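Local coordinates for protein hypothetical aldose 1-epimerase (Klebsiella pneumoniae subsp. pneumoniae MGH 78578, PDB 3TY1) that is of unknown physiological function but probably binds carbohydrate, being a putative aldose 1-epimerase built as a beta-supersandwich, at residues A[205-210]-A[326-331]; A[294-299]-A[333-338]. One frame throughout, in Å; residues are numbered along the deposited sequence. Where two conformers were deposited one is given.

In the fold
Followed from the N terminus, the chain passes through its earlier strands to strand 204-214, the first of the four segments, which supplies one side of contact 1, and later residues 294-299, leading into strand 297-304, for contact 2. It then reaches helix 325-330, where contact 1 closes a loop of 115 intervening residues, and finally residues 333-338, where contact 2 closes a shorter one of 33. Because the segments alternate, the two closures cross. Contact 1 sets the helix against strand 204-214, with which strand 335-337 pairs antiparallel. Contact 2 joins the turn after the helix and the start of strand 335-337 to P296 and V297, where strand 297-304 begins.

Contact 1 of 2, residues A[205-210]-A[326-331]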
loop_
_atom_site.group_PDB
_atom_site.type_symbol
_atom_site.label_atom_id
_atom_site.label_comp_id
_atom_site.label_asym_id
_atom_site.label_seq_id
_atom_site.Cartn_x
_atom_site.Cartn_y
_atom_site.Cartn_z
ATOM N N ASP A 205 -12.104 -19.701 -12.236
ATOM C CA ASP A 205 -10.781 -20.321 -12.361
ATOM C C ASP A 205 -10.006 -20.286 -11.035
ATOM O O ASP A 205 -10.237 -19.413 -10.215
ATOM C CB ASP A 205 -9.914 -19.580 -13.400
ATOM C CG ASP A 205 -10.347 -19.814 -14.823
ATOM O OD1 ASP A 205 -11.244 -20.651 -15.103
ATOM O OD2 ASP A 205 -9.755 -19.141 -15.673
ATOM N N TYR A 206 -9.131 -21.266 -10.829
ATOM C CA TYR A 206 -8.185 -21.211 -9.729
ATOM C C TYR A 206 -6.936 -21.951 -10.143
ATOM O O TYR A 206 -6.977 -22.782 -11.050
ATOM C CB TYR A 206 -8.770 -21.767 -8.430
ATOM C CG TYR A 206 -8.897 -23.287 -8.351
ATOM C CD1 TYR A 206 -10.040 -23.951 -8.820
ATOM C CD2 TYR A 206 -7.880 -24.044 -7.803
ATOM C CE1 TYR A 206 -10.144 -25.344 -8.721
ATOM C CE2 TYR A 206 -7.969 -25.411 -7.705
ATOM C CZ TYR A 206 -9.086 -26.059 -8.154
ATOM O OH TYR A 206 -9.089 -27.417 -8.026
ATOM N N GLN A 207 -5.833 -21.568 -9.514
ATOM C CA GLN A 207 -4.545 -22.225 -9.628
ATOM C C GLN A 207 -3.853 -22.200 -8.271
ATOM O O GLN A 207 -4.011 -21.235 -7.527
ATOM C CB GLN A 207 -3.626 -21.505 -10.598
ATOM C CG GLN A 207 -4.129 -21.311 -12.007
ATOM C CD GLN A 207 -3.177 -20.449 -12.783
ATOM O OE1 GLN A 207 -3.260 -19.212 -12.712
ATOM N NE2 GLN A 207 -2.233 -21.085 -13.506
ATOM N N ILE A 208 -3.048 -23.215 -7.970
ATOM C CA ILE A 208 -2.258 -23.198 -6.711
ATOM C C ILE A 208 -0.963 -23.971 -6.853
ATOM O O ILE A 208 -0.954 -25.029 -7.432
ATOM C CB ILE A 208 -3.091 -23.733 -5.505
ATOM C CG1 ILE A 208 -2.318 -23.725 -4.165
ATOM C CG2 ILE A 208 -3.671 -25.142 -5.805
ATOM C CD1 ILE A 208 -1.871 -22.321 -3.683
ATOM N N ILE A 209 0.124 -23.430 -6.284
ATOM C CA ILE A 209 1.381 -24.130 -6.154
ATOM C C ILE A 209 1.734 -24.015 -4.661
ATOM O O ILE A 209 1.727 -22.889 -4.111
ATOM C CB ILE A 209 2.506 -23.478 -7.035
ATOM C CG1 ILE A 209 2.153 -23.528 -8.517
ATOM C CG2 ILE A 209 3.851 -24.135 -6.738
ATOM C CD1 ILE A 209 3.171 -22.883 -9.449
ATOM N N TYR A 210 2.003 -25.156 -4.007
ATOM C CA TYR A 210 2.498 -25.209 -2.633
ATOM C C TYR A 210 4.026 -25.119 -2.717
ATOM O O TYR A 210 4.737 -26.130 -2.834
ATOM C CB TYR A 210 1.994 -26.474 -1.945
ATOM C CG TYR A 210 0.555 -26.310 -1.512
ATOM C CD1 TYR A 210 -0.490 -26.480 -2.390
ATOM C CD2 TYR A 210 0.255 -25.898 -0.213
ATOM C CE1 TYR A 210 -1.810 -26.261 -1.978
ATOM C CE2 TYR A 210 -0.997 -25.736 0.191
ATOM C CZ TYR A 210 -2.047 -25.906 -0.685
ATOM O OH TYR A 210 -3.319 -25.670 -0.238
ATOM N N THR A 326 -1.407 -17.110 -18.895
ATOM C CA THR A 326 -1.661 -17.244 -20.331
ATOM C C THR A 326 -1.266 -18.634 -20.852
ATOM O O THR A 326 -2.022 -19.258 -21.560
ATOM C CB THR A 326 -0.913 -16.138 -21.152
ATOM O OG1 THR A 326 0.442 -16.046 -20.692
ATOM C CG2 THR A 326 -1.589 -14.793 -20.986
ATOM N N ILE A 327 -0.085 -19.119 -20.484
ATOM C CA ILE A 327 0.393 -20.459 -20.902
ATOM C C ILE A 327 -0.391 -21.557 -20.206
ATOM O O ILE A 327 -0.832 -22.516 -20.857
ATOM C CB ILE A 327 1.913 -20.600 -20.690
ATOM C CG1 ILE A 327 2.632 -19.825 -21.802
ATOM C CG2 ILE A 327 2.347 -22.055 -20.672
ATOM C CD1 ILE A 327 4.019 -19.364 -21.457
ATOM N N GLU A 328 -0.628 -21.389 -18.902
ATOM C CA GLU A 328 -1.388 -22.382 -18.117
ATOM C C GLU A 328 -2.844 -22.536 -18.585
ATOM O O GLU A 328 -3.391 -23.649 -18.523
ATOM C CB GLU A 328 -1.309 -22.100 -16.624
ATOM C CG GLU A 328 0.116 -22.175 -16.106
ATOM C CD GLU A 328 0.735 -23.554 -16.222
ATOM O OE1 GLU A 328 0.188 -24.500 -15.606
ATOM O OE2 GLU A 328 1.746 -23.707 -16.954
ATOM N N ARG A 329 -3.452 -21.463 -19.078
ATOM C CA ARG A 329 -4.786 -21.560 -19.698
ATOM C C ARG A 329 -4.717 -22.287 -21.047
ATOM O O ARG A 329 -5.509 -23.206 -21.318
ATOM C CB ARG A 329 -5.377 -20.177 -19.954
ATOM C CG ARG A 329 -5.881 -19.458 -18.716
ATOM C CD ARG A 329 -6.011 -17.993 -19.035
ATOM N NE ARG A 329 -6.446 -17.198 -17.901
ATOM C CZ ARG A 329 -6.546 -15.870 -17.905
ATOM N NH1 ARG A 329 -6.252 -15.142 -18.990
ATOM N NH2 ARG A 329 -6.935 -15.254 -16.798
ATOM N N LYS A 330 -3.771 -21.852 -21.883
ATOM C CA LYS A 330 -3.575 -22.399 -23.237
ATOM C C LYS A 330 -3.360 -23.899 -23.143
ATOM O O LYS A 330 -4.000 -24.648 -23.837
ATOM C CB LYS A 330 -2.364 -21.739 -23.921
ATOM C CG LYS A 330 -2.251 -21.936 -25.438
ATOM C CD LYS A 330 -2.987 -20.819 -26.204
ATOM C CE LYS A 330 -2.832 -20.941 -27.727
ATOM N NZ LYS A 330 -3.351 -22.235 -28.206
ATOM N N GLN A 331 -2.503 -24.339 -22.226
ATOM C CA GLN A 331 -2.221 -25.765 -22.056
ATOM C C GLN A 331 -3.205 -26.503 -21.113
ATOM O O GLN A 331 -2.945 -27.635 -20.736
ATOM C CB GLN A 331 -0.752 -25.987 -21.677
ATOM C CG GLN A 331 0.182 -25.287 -22.666
ATOM C CD GLN A 331 1.617 -25.713 -22.542
ATOM O OE1 GLN A 331 2.066 -26.153 -21.489
ATOM N NE2 GLN A 331 2.354 -25.593 -23.638
HETATM O O HOH W 1 -7.299 -18.017 -15.223
#
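Q207 and E328 form the centre of a small helix-on-sheet contact in the supersandwich fold, where helix 325-330 lies beside strand 204-214. The amide end of Q207 comes up to the aliphatic base of the glutamate: Q207 NE2 is 3.4 Å from E328 CB and 3.7 Å from E328 CG. With chi2 of Q207 at 173° its chain runs extended to the helix, whereas E328 bends at chi2 (-64°); its carboxylate and the amide are nearly coplanar, 11° apart. No hydrogen bond joins the two groups directly. Instead, S320 OG bonds to both Q207 NE2 and E328 OE1, and T122 N holds Q207 OE1, so this buried amide is gripped at both ends and its rotation is fixed.

Beside this pair, D205 and R329 have opposite charges but do not make a salt bridge. D205 OD2 is 4.4 Å from R329 NE and well out of the guanidinium plane. R329 NH2 hydrogen-bonds to Y133 OH, which helps to place the guanidinium. One water closes the gap: lying in the plane at the guanidinium edge, it accepts from R329 NE at 2.9 Å and donates to D205 OD2 at 2.7 Å.

Contact 2 of 2, residues A[294-299]-A[333-338]; sequences QLPVLT and RVKQLQ. With SO4 (sulfate ion), chain K.
P296 and K335 reach toward each other where the supersandwich brings the start of strand 297-304 close to the short strand 335-337, two elements of the same mixed sheet that do not pair with each other. The contact between them is made by side chains alone, with no hydrogen bond across.

The nonpolar part is slight. P296 CG lies 4.1 Å from K335 CE, so the proline ring meets the last methylene of the lysine and, at 4.2 Å from P296 CG, the ammonium nitrogen K335 NZ. Next to this pair, V297 CG1 comes to 4.5 Å from R333 CD, a loose approach to the aliphatic part of the arginine. Y321 touches both V297 and R333 and so adds an aromatic neighbour to this second pair.

Polar bonds hold the two long chains of this contact, K335 and R333. K335 bends at chi2 (-54°) and again at chi4, which curls it back along its own segment. K335 NZ donates to R333 O at 2.8 Å, in the carbonyl plane and on a lone pair, and it also reaches T319 O, so two carbonyls hold the ammonium group. The guanidinium of R333 is turned toward the end of the preceding helix, where R333 NH2 makes a salt bridge with E328 OE2 and a hydrogen bond with OE1 of Q331, just beyond the helix. The backbone of V297 hydrogen-bonds to G318 of strand 311-318 and that of K335 to Y206 of strand 204-214, which places both segments in the one mixed sheet.

A sulfate, probably from the crystallisation liquor, sits by Q294. D346 N binds Q294 OE1, orienting the amide, and Q294 NE2 donates to sulfate O4 at 3.0 Å with an N-H...O angle of 165°.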
loop_
_atom_site.group_PDB
_atom_site.type_symbol
_atom_site.label_atom_id
_atom_site.label_comp_id
_atom_site.label_asym_id
_atom_site.label_seq_id
_atom_site.Cartn_x
_atom_site.Cartn_y
_atom_site.Cartn_z
ATOM N N GLN A 294 -5.519 -33.714 -6.517
ATOM C CA GLN A 294 -5.626 -32.343 -6.075
ATOM C C GLN A 294 -4.513 -31.480 -6.674
ATOM O O GLN A 294 -4.757 -30.349 -7.066
ATOM C CB GLN A 294 -5.496 -32.292 -4.535
ATOM C CG GLN A 294 -6.517 -33.175 -3.775
ATOM C CD GLN A 294 -6.269 -33.233 -2.260
ATOM O OE1 GLN A 294 -5.185 -32.918 -1.766
ATOM N NE2 GLN A 294 -7.287 -33.634 -1.525
ATOM N N LEU A 295 -3.303 -32.032 -6.713
ATOM C CA LEU A 295 -2.101 -31.336 -7.165
ATOM C C LEU A 295 -1.424 -32.272 -8.198
ATOM O O LEU A 295 -0.497 -33.014 -7.881
ATOM C CB LEU A 295 -1.210 -30.979 -5.958
ATOM C CG LEU A 295 -1.795 -30.037 -4.916
ATOM C CD1 LEU A 295 -0.887 -29.984 -3.659
ATOM C CD2 LEU A 295 -2.046 -28.574 -5.470
ATOM N N PRO A 296 -1.918 -32.260 -9.441
ATOM C CA PRO A 296 -1.408 -33.236 -10.418
ATOM C C PRO A 296 -0.003 -33.097 -10.941
ATOM O O PRO A 296 0.514 -34.082 -11.490
ATOM C CB PRO A 296 -2.434 -33.160 -11.577
ATOM C CG PRO A 296 -3.493 -32.255 -11.125
ATOM C CD PRO A 296 -2.936 -31.402 -10.052
ATOM N N VAL A 297 0.618 -31.921 -10.800
ATOM C CA VAL A 297 1.941 -31.650 -11.340
ATOM C C VAL A 297 2.911 -31.250 -10.258
ATOM O O VAL A 297 2.503 -30.966 -9.133
ATOM C CB VAL A 297 1.913 -30.601 -12.486
ATOM C CG1 VAL A 297 1.057 -31.178 -13.664
ATOM C CG2 VAL A 297 1.430 -29.231 -12.019
ATOM N N LEU A 298 4.191 -31.301 -10.605
ATOM C CA LEU A 298 5.268 -30.993 -9.666
ATOM C C LEU A 298 6.348 -30.159 -10.341
ATOM O O LEU A 298 6.760 -30.453 -11.456
ATOM C CB LEU A 298 5.853 -32.297 -9.120
ATOM C CG LEU A 298 6.980 -32.240 -8.082
ATOM C CD1 LEU A 298 6.476 -31.598 -6.825
ATOM C CD2 LEU A 298 7.421 -33.686 -7.779
ATOM N N THR A 299 6.801 -29.121 -9.654
ATOM C CA THR A 299 7.906 -28.281 -10.126
ATOM C C THR A 299 9.067 -28.434 -9.170
ATOM O O THR A 299 8.877 -28.428 -7.934
ATOM C CB THR A 299 7.477 -26.786 -10.193
ATOM O OG1 THR A 299 6.409 -26.641 -11.127
ATOM C CG2 THR A 299 8.658 -25.856 -10.589
ATOM N N ARG A 333 -4.270 -26.418 -17.940
ATOM C CA ARG A 333 -4.037 -26.812 -16.550
ATOM C C ARG A 333 -4.797 -25.935 -15.532
ATOM O O ARG A 333 -4.909 -26.330 -14.371
ATOM C CB ARG A 333 -2.542 -26.853 -16.250
ATOM C CG ARG A 333 -1.836 -28.021 -16.922
ATOM C CD ARG A 333 -0.364 -28.033 -16.528
ATOM N NE ARG A 333 0.368 -26.916 -17.129
ATOM C CZ ARG A 333 0.923 -26.938 -18.340
ATOM N NH1 ARG A 333 0.870 -28.035 -19.098
ATOM N NH2 ARG A 333 1.553 -25.865 -18.800
ATOM N N VAL A 334 -5.336 -24.782 -15.959
ATOM C CA VAL A 334 -6.138 -23.949 -15.062
ATOM C C VAL A 334 -7.440 -24.708 -14.737
ATOM O O VAL A 334 -8.185 -25.059 -15.621
ATOM C CB VAL A 334 -6.429 -22.570 -15.668
ATOM C CG1 VAL A 334 -7.380 -21.781 -14.782
ATOM C CG2 VAL A 334 -5.126 -21.822 -15.850
ATOM N N LYS A 335 -7.669 -24.965 -13.456
ATOM C CA LYS A 335 -8.832 -25.711 -12.987
ATOM C C LYS A 335 -9.956 -24.704 -12.796
ATOM O O LYS A 335 -9.692 -23.503 -12.751
ATOM C CB LYS A 335 -8.478 -26.407 -11.640
ATOM C CG LYS A 335 -7.130 -27.252 -11.604
ATOM C CD LYS A 335 -7.061 -28.328 -12.740
ATOM C CE LYS A 335 -5.835 -29.318 -12.698
ATOM N NZ LYS A 335 -4.515 -28.874 -13.308
ATOM N N GLN A 336 -11.194 -25.187 -12.723
ATOM C CA GLN A 336 -12.393 -24.376 -12.480
ATOM C C GLN A 336 -13.120 -24.908 -11.230
ATOM O O GLN A 336 -13.152 -26.125 -11.002
ATOM C CB GLN A 336 -13.332 -24.452 -13.688
ATOM C CG GLN A 336 -12.789 -23.771 -14.956
ATOM C CD GLN A 336 -11.720 -24.590 -15.668
ATOM O OE1 GLN A 336 -11.871 -25.803 -15.851
ATOM N NE2 GLN A 336 -10.641 -23.928 -16.079
ATOM N N LEU A 337 -13.685 -24.022 -10.414
ATOM C CA LEU A 337 -14.430 -24.422 -9.225
ATOM C C LEU A 337 -15.852 -23.923 -9.406
ATOM O O LEU A 337 -16.085 -22.731 -9.638
ATOM C CB LEU A 337 -13.763 -23.854 -7.962
ATOM C CG LEU A 337 -13.943 -24.507 -6.580
ATOM C CD1 LEU A 337 -13.767 -26.034 -6.578
ATOM C CD2 LEU A 337 -12.980 -23.824 -5.561
ATOM N N GLN A 338 -16.808 -24.851 -9.341
ATOM C CA GLN A 338 -18.216 -24.532 -9.552
ATOM C C GLN A 338 -18.788 -23.698 -8.410
ATOM O O GLN A 338 -18.207 -23.681 -7.332
ATOM C CB GLN A 338 -19.010 -25.838 -9.732
ATOM C CG GLN A 338 -18.613 -26.629 -10.998
ATOM C CD GLN A 338 -18.720 -25.788 -12.254
ATOM O OE1 GLN A 338 -17.753 -25.630 -12.998
ATOM N NE2 GLN A 338 -19.865 -25.182 -12.446
HETATM S S SO4 K . -10.338 -35.229 -3.295
HETATM O O1 SO4 K . -9.400 -35.566 -4.383
HETATM O O2 SO4 K . -11.706 -35.142 -3.847
HETATM O O3 SO4 K . -10.301 -36.286 -2.256
HETATM O O4 SO4 K . -10.023 -33.916 -2.681
#